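Local coordinates for CCMAN5 (Cellulosimicrobium cellulans, PDB 2XSG), which is a GH92 glycosidase that probably hydrolyses alpha-mannosidic linkages and has been used to enable mannose-6-phosphate modification of yeast-produced lysosomal enzymes, at residues 673-678 with 707-712; 696-699 with 705-708. All blocks are in the same frame, centred on the assembly; numbering follows the deposited sequence.

Interaction 1 (673-678 with 707-712); sequences AAVGLF and FTVTAD
The C-terminal turn of helix 665-675 and the short strand after it pack against one face of strand 706-712, with Val675 and Leu677 meeting Val709 and Phe707. No hydrogen bond joins the two segments, and the contact rests on van der Waals packing, including methyls of Val709 against the carbonyl O of Val675. Val709 reaches the helix end with both methyls: CG1 lies 3.7 Å from Val675 O and CG2 lies 4.1 Å from the same oxygen. Its CG1 sits between the backbone N and the carbonyl carbon (chi1 62°), which also brings it within 4.2 Å of Val675 CG1. Where the CA atoms of Val675 and Val709 come nearest, 7.3 Å apart, the short branched side chains fill the space between helix end and strand. The helix stops here in a Schellman motif, with Gly676 as the C-prime residue: Leu677 N bonds to the carbonyl five positions back, and Gly676 N to Ala673 O. At the positive phi of Gly676 (102°) a CB would be jammed against Val675 O, so the turn calls for glycine. Beyond the turn, the CB of Leu677 is directed toward the strand. One methyl, CD1, comes obliquely onto the Phe707 ring, 4.0 Å from CZ and equally near CE2. With CG anti to the backbone N (chi1 174°), the ring extends off the strand to meet Leu677, which comes from the opposite direction. Val741 of helix 738-742 touches both Leu677 and Phe707, while Phe749 of strand 746-752 packs on Val709.

Interaction 2 (696-699 with 705-708); sequences STTI and SAFT
Ile699 and Phe707 form a hydrogen-bonded antiparallel pair in the hairpin of strands 696-700 and 706-712. Ile699 N donates to Phe707 O at 2.8 Å, and Phe707 N returns a 2.7 Å bond to Ile699 O. Phe707 O also receives the CA-H of Thr698 (CA to O 3.3 Å). On the buried face the two large side chains slant across each other, Ile699 CD1 stopping 4.2 Å from ring atom CD2 of Phe707, a fit for apolar residues facing the interior. The other face is partly exposed and carries small or hydroxyl-bearing residues. There Thr698 and Thr708, a non-hydrogen-bonded pair, lie side by side. With CG2 anti to the backbone N (chi1 -58° to OG1), Thr698 spreads its branches along the opposite strand: OG1 meets Thr708 CG2 at 3.6 Å, and CG2 meets Ala706 CB at 3.7 Å. A glycine here would probably leave the methyls of Ala706 and Thr708 without these neighbours and open a gap on the outer face. Strand 293-296 flanks the hairpin beside 696-700, and strand 746-752 runs beside 706-712, its Leu747 touching Phe707.

Both interactions use strand 706-712 and share Phe707, whose ring faces the interior while its backbone is tied into the sheet. Interaction 1 is wholly buried and joins a helix end to a sheet face by van der Waals packing, with no hydrogen bond. Interaction 2 is partly buried and holds neighbouring strands by backbone hydrogen bonds, with Ile699, Phe707 and the Thr697 methyl on the inner face and Thr698 and Thr708 on the partly exposed one. The two sites adjoin: Val709 O and Thr697 N, 2.9 Å apart, probably continue the hairpin ladder, and Val675 CG2 packs on Thr697 CG2 at 4.2 Å. Val675 thus touches both hairpin strands, whereas Thr710 and Ser696 meet at the partly exposed face.

Interaction 1 (673-678 with 707-712)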
ATOM      1  N   ALA A 673       1.994 -14.433   3.998  1.00  2.56           N
ATOM      2  CA  ALA A 673       1.420 -15.512   4.801  1.00  3.21           C
ATOM      3  C   ALA A 673       1.162 -16.744   3.930  1.00  3.54           C
ATOM      4  O   ALA A 673       1.461 -17.869   4.347  1.00  3.54           O
ATOM      5  CB  ALA A 673       0.145 -15.053   5.476  1.00  2.51           C
ATOM      6  N   ALA A 674       0.653 -16.507   2.712  1.00  3.90           N
ATOM      7  CA  ALA A 674       0.311 -17.580   1.759  1.00  4.16           C
ATOM      8  C   ALA A 674       1.541 -18.343   1.314  1.00  3.84           C
ATOM      9  O   ALA A 674       1.510 -19.577   1.261  1.00  4.49           O
ATOM     10  CB  ALA A 674      -0.425 -17.038   0.549  1.00  3.81           C
ATOM     11  N   VAL A 675       2.609 -17.615   0.990  1.00  3.74           N
ATOM     12  CA  VAL A 675       3.904 -18.243   0.687  1.00  3.68           C
ATOM     13  C   VAL A 675       4.433 -18.943   1.945  1.00  3.86           C
ATOM     14  O   VAL A 675       4.960 -20.066   1.877  1.00  3.55           O
ATOM     15  CB  VAL A 675       4.924 -17.208   0.164  1.00  4.13           C
ATOM     16  CG1 VAL A 675       6.351 -17.817   0.014  1.00  3.36           C
ATOM     17  CG2 VAL A 675       4.450 -16.632  -1.158  1.00  3.00           C
ATOM     18  N   GLY A 676       4.274 -18.269   3.089  1.00  3.50           N
ATOM     19  CA  GLY A 676       4.680 -18.814   4.361  1.00  3.81           C
ATOM     20  C   GLY A 676       5.983 -18.255   4.893  1.00  4.30           C
ATOM     21  O   GLY A 676       6.568 -18.846   5.812  1.00  4.24           O
ATOM     22  N   LEU A 677       6.438 -17.140   4.307  1.00  3.89           N
ATOM     23  CA  LEU A 677       7.667 -16.475   4.712  1.00  3.63           C
ATOM     24  C   LEU A 677       7.401 -15.018   5.040  1.00  4.27           C
ATOM     25  O   LEU A 677       7.013 -14.230   4.166  1.00  3.90           O
ATOM     26  CB  LEU A 677       8.735 -16.562   3.612  1.00  3.42           C
ATOM     27  CG  LEU A 677       9.213 -17.960   3.233  1.00  2.48           C
ATOM     28  CD1 LEU A 677      10.054 -17.812   1.989  1.00  4.11           C
ATOM     29  CD2 LEU A 677       9.985 -18.646   4.363  1.00  2.00           C
ATOM     30  N   PHE A 678       7.635 -14.662   6.301  1.00  4.65           N
ATOM     31  CA  PHE A 678       7.286 -13.333   6.798  1.00  4.98           C
ATOM     32  C   PHE A 678       8.505 -12.563   7.312  1.00  4.71           C
ATOM     33  O   PHE A 678       9.367 -13.143   7.982  1.00  3.86           O
ATOM     34  CB  PHE A 678       6.271 -13.466   7.924  1.00  5.17           C
ATOM     35  CG  PHE A 678       5.758 -12.152   8.420  1.00  5.97           C
ATOM     36  CD1 PHE A 678       4.647 -11.565   7.824  1.00  6.12           C
ATOM     37  CD2 PHE A 678       6.378 -11.501   9.470  1.00  5.23           C
ATOM     38  CE1 PHE A 678       4.169 -10.336   8.267  1.00  5.75           C
ATOM     39  CE2 PHE A 678       5.906 -10.273   9.911  1.00  7.64           C
ATOM     40  CZ  PHE A 678       4.793  -9.694   9.313  1.00  6.03           C
ATOM     41  N   PHE A 707      11.973 -20.306  -6.999  1.00  8.40           N
ATOM     42  CA  PHE A 707      11.848 -20.774  -5.613  1.00  7.55           C
ATOM     43  C   PHE A 707      10.573 -21.599  -5.497  1.00  7.23           C
ATOM     44  O   PHE A 707       9.504 -21.179  -5.939  1.00  6.91           O
ATOM     45  CB  PHE A 707      11.808 -19.608  -4.626  1.00  7.34           C
ATOM     46  CG  PHE A 707      11.544 -20.018  -3.196  1.00  7.06           C
ATOM     47  CD1 PHE A 707      12.542 -20.631  -2.433  1.00  6.13           C
ATOM     48  CD2 PHE A 707      10.297 -19.784  -2.613  1.00  5.62           C
ATOM     49  CE1 PHE A 707      12.305 -20.994  -1.104  1.00  7.53           C
ATOM     50  CE2 PHE A 707      10.043 -20.153  -1.289  1.00  6.83           C
ATOM     51  CZ  PHE A 707      11.052 -20.759  -0.530  1.00  6.28           C
ATOM     52  N   THR A 708      10.683 -22.788  -4.929  1.00  6.83           N
ATOM     53  CA  THR A 708       9.499 -23.617  -4.802  1.00  7.30           C
ATOM     54  C   THR A 708       9.306 -23.985  -3.350  1.00  7.38           C
ATOM     55  O   THR A 708      10.188 -24.575  -2.726  1.00  7.78           O
ATOM     56  CB  THR A 708       9.574 -24.859  -5.729  1.00  7.38           C
ATOM     57  OG1 THR A 708      10.012 -24.443  -7.025  1.00  7.37           O
ATOM     58  CG2 THR A 708       8.216 -25.536  -5.870  1.00  7.59           C
ATOM     59  N   VAL A 709       8.163 -23.595  -2.803  1.00  7.78           N
ATOM     60  CA  VAL A 709       7.778 -24.028  -1.476  1.00  7.65           C
ATOM     61  C   VAL A 709       6.565 -24.937  -1.615  1.00  8.31           C
ATOM     62  O   VAL A 709       5.553 -24.548  -2.204  1.00  8.53           O
ATOM     63  CB  VAL A 709       7.552 -22.842  -0.495  1.00  7.84           C
ATOM     64  CG1 VAL A 709       6.415 -21.906  -0.951  1.00  7.65           C
ATOM     65  CG2 VAL A 709       7.287 -23.354   0.933  1.00  7.01           C
ATOM     66  N   THR A 710       6.690 -26.164  -1.113  1.00  7.81           N
ATOM     67  CA  THR A 710       5.567 -27.111  -1.107  1.00  8.06           C
ATOM     68  C   THR A 710       5.076 -27.414   0.307  1.00  8.10           C
ATOM     69  O   THR A 710       5.844 -27.370   1.280  1.00  7.82           O
ATOM     70  CB  THR A 710       5.914 -28.450  -1.805  1.00  7.82           C
ATOM     71  OG1 THR A 710       7.201 -28.897  -1.362  1.00  7.02           O
ATOM     72  CG2 THR A 710       5.905 -28.289  -3.317  1.00  9.25           C
ATOM     73  N   ALA A 711       3.790 -27.730   0.405  1.00  8.47           N
ATOM     74  CA  ALA A 711       3.167 -28.063   1.675  1.00  8.76           C
ATOM     75  C   ALA A 711       2.363 -29.340   1.465  1.00  8.97           C
ATOM     76  O   ALA A 711       1.172 -29.318   1.138  1.00  8.52           O
ATOM     77  CB  ALA A 711       2.295 -26.903   2.173  1.00  8.41           C
ATOM     78  N   ASP A 712       3.054 -30.463   1.622  1.00  9.40           N
ATOM     79  CA  ASP A 712       2.488 -31.754   1.276  1.00 10.03           C
ATOM     80  C   ASP A 712       1.378 -32.118   2.244  1.00  8.57           C
ATOM     81  O   ASP A 712       1.566 -32.083   3.446  1.00  8.72           O
ATOM     82  CB  ASP A 712       3.590 -32.811   1.229  1.00 11.13           C
ATOM     83  CG  ASP A 712       4.446 -32.682  -0.017  1.00 16.28           C
ATOM     84  OD1 ASP A 712       5.606 -32.195   0.069  1.00 20.17           O
ATOM     85  OD2 ASP A 712       3.939 -33.048  -1.105  1.00 22.65           O
TER

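Interaction 2 (696-699 with 705-708)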
ATOM      1  N   SER A 696       1.537 -26.361  -3.640  1.00  7.03           N
ATOM      2  CA  SER A 696       2.776 -25.899  -4.247  1.00  6.91           C
ATOM      3  C   SER A 696       2.651 -24.406  -4.569  1.00  7.35           C
ATOM      4  O   SER A 696       1.605 -23.960  -5.065  1.00  7.37           O
ATOM      5  CB  SER A 696       3.079 -26.697  -5.527  1.00  7.05           C
ATOM      6  OG  SER A 696       4.279 -26.239  -6.147  1.00  5.81           O
ATOM      7  N   THR A 697       3.702 -23.647  -4.265  1.00  7.08           N
ATOM      8  CA  THR A 697       3.805 -22.238  -4.660  1.00  7.09           C
ATOM      9  C   THR A 697       5.200 -21.994  -5.276  1.00  7.32           C
ATOM     10  O   THR A 697       6.210 -22.270  -4.626  1.00  7.99           O
ATOM     11  CB  THR A 697       3.515 -21.310  -3.470  1.00  7.00           C
ATOM     12  OG1 THR A 697       2.125 -21.427  -3.111  1.00  5.91           O
ATOM     13  CG2 THR A 697       3.849 -19.865  -3.797  1.00  6.15           C
ATOM     14  N   THR A 698       5.238 -21.533  -6.532  1.00  7.04           N
ATOM     15  CA  THR A 698       6.489 -21.343  -7.293  1.00  7.46           C
ATOM     16  C   THR A 698       6.684 -19.873  -7.668  1.00  7.09           C
ATOM     17  O   THR A 698       5.851 -19.275  -8.360  1.00  7.35           O
ATOM     18  CB  THR A 698       6.511 -22.212  -8.602  1.00  7.78           C
ATOM     19  OG1 THR A 698       6.355 -23.599  -8.269  1.00  8.48           O
ATOM     20  CG2 THR A 698       7.807 -22.032  -9.377  1.00  8.70           C
ATOM     21  N   ILE A 699       7.790 -19.302  -7.214  1.00  7.11           N
ATOM     22  CA  ILE A 699       8.182 -17.960  -7.621  1.00  6.95           C
ATOM     23  C   ILE A 699       9.271 -18.081  -8.677  1.00  7.62           C
ATOM     24  O   ILE A 699      10.361 -18.582  -8.387  1.00  7.58           O
ATOM     25  CB  ILE A 699       8.678 -17.097  -6.430  1.00  6.67           C
ATOM     26  CG1 ILE A 699       7.626 -17.068  -5.304  1.00  6.27           C
ATOM     27  CG2 ILE A 699       9.033 -15.670  -6.926  1.00  5.69           C
ATOM     28  CD1 ILE A 699       8.157 -16.465  -3.932  1.00  5.08           C
ATOM     29  N   SER A 705      15.131 -19.330 -13.240  1.00 12.73           N
ATOM     30  CA  SER A 705      15.225 -20.089 -11.990  1.00 12.46           C
ATOM     31  C   SER A 705      13.967 -19.810 -11.143  1.00 11.94           C
ATOM     32  O   SER A 705      13.238 -18.837 -11.407  1.00 11.93           O
ATOM     33  CB  SER A 705      16.492 -19.733 -11.214  1.00 12.95           C
ATOM     34  OG  SER A 705      16.364 -18.477 -10.568  1.00 14.42           O
ATOM     35  N   ALA A 706      13.708 -20.657 -10.149  1.00 10.86           N
ATOM     36  CA  ALA A 706      12.462 -20.581  -9.373  1.00 10.18           C
ATOM     37  C   ALA A 706      12.629 -21.014  -7.921  1.00  9.68           C
ATOM     38  O   ALA A 706      13.343 -21.980  -7.649  1.00  9.87           O
ATOM     39  CB  ALA A 706      11.376 -21.436 -10.037  1.00  9.80           C
ATOM     40  N   PHE A 707      11.973 -20.306  -6.999  1.00  8.40           N
ATOM     41  CA  PHE A 707      11.848 -20.774  -5.613  1.00  7.55           C
ATOM     42  C   PHE A 707      10.573 -21.599  -5.497  1.00  7.23           C
ATOM     43  O   PHE A 707       9.504 -21.179  -5.939  1.00  6.91           O
ATOM     44  CB  PHE A 707      11.808 -19.608  -4.626  1.00  7.34           C
ATOM     45  CG  PHE A 707      11.544 -20.018  -3.196  1.00  7.06           C
ATOM     46  CD1 PHE A 707      12.542 -20.631  -2.433  1.00  6.13           C
ATOM     47  CD2 PHE A 707      10.297 -19.784  -2.613  1.00  5.62           C
ATOM     48  CE1 PHE A 707      12.305 -20.994  -1.104  1.00  7.53           C
ATOM     49  CE2 PHE A 707      10.043 -20.153  -1.289  1.00  6.83           C
ATOM     50  CZ  PHE A 707      11.052 -20.759  -0.530  1.00  6.28           C
ATOM     51  N   THR A 708      10.683 -22.788  -4.929  1.00  6.83           N
ATOM     52  CA  THR A 708       9.499 -23.617  -4.802  1.00  7.30           C
ATOM     53  C   THR A 708       9.306 -23.985  -3.350  1.00  7.38           C
ATOM     54  O   THR A 708      10.188 -24.575  -2.726  1.00  7.78           O
ATOM     55  CB  THR A 708       9.574 -24.859  -5.729  1.00  7.38           C
ATOM     56  OG1 THR A 708      10.012 -24.443  -7.025  1.00  7.37           O
ATOM     57  CG2 THR A 708       8.216 -25.536  -5.870  1.00  7.59           C
TER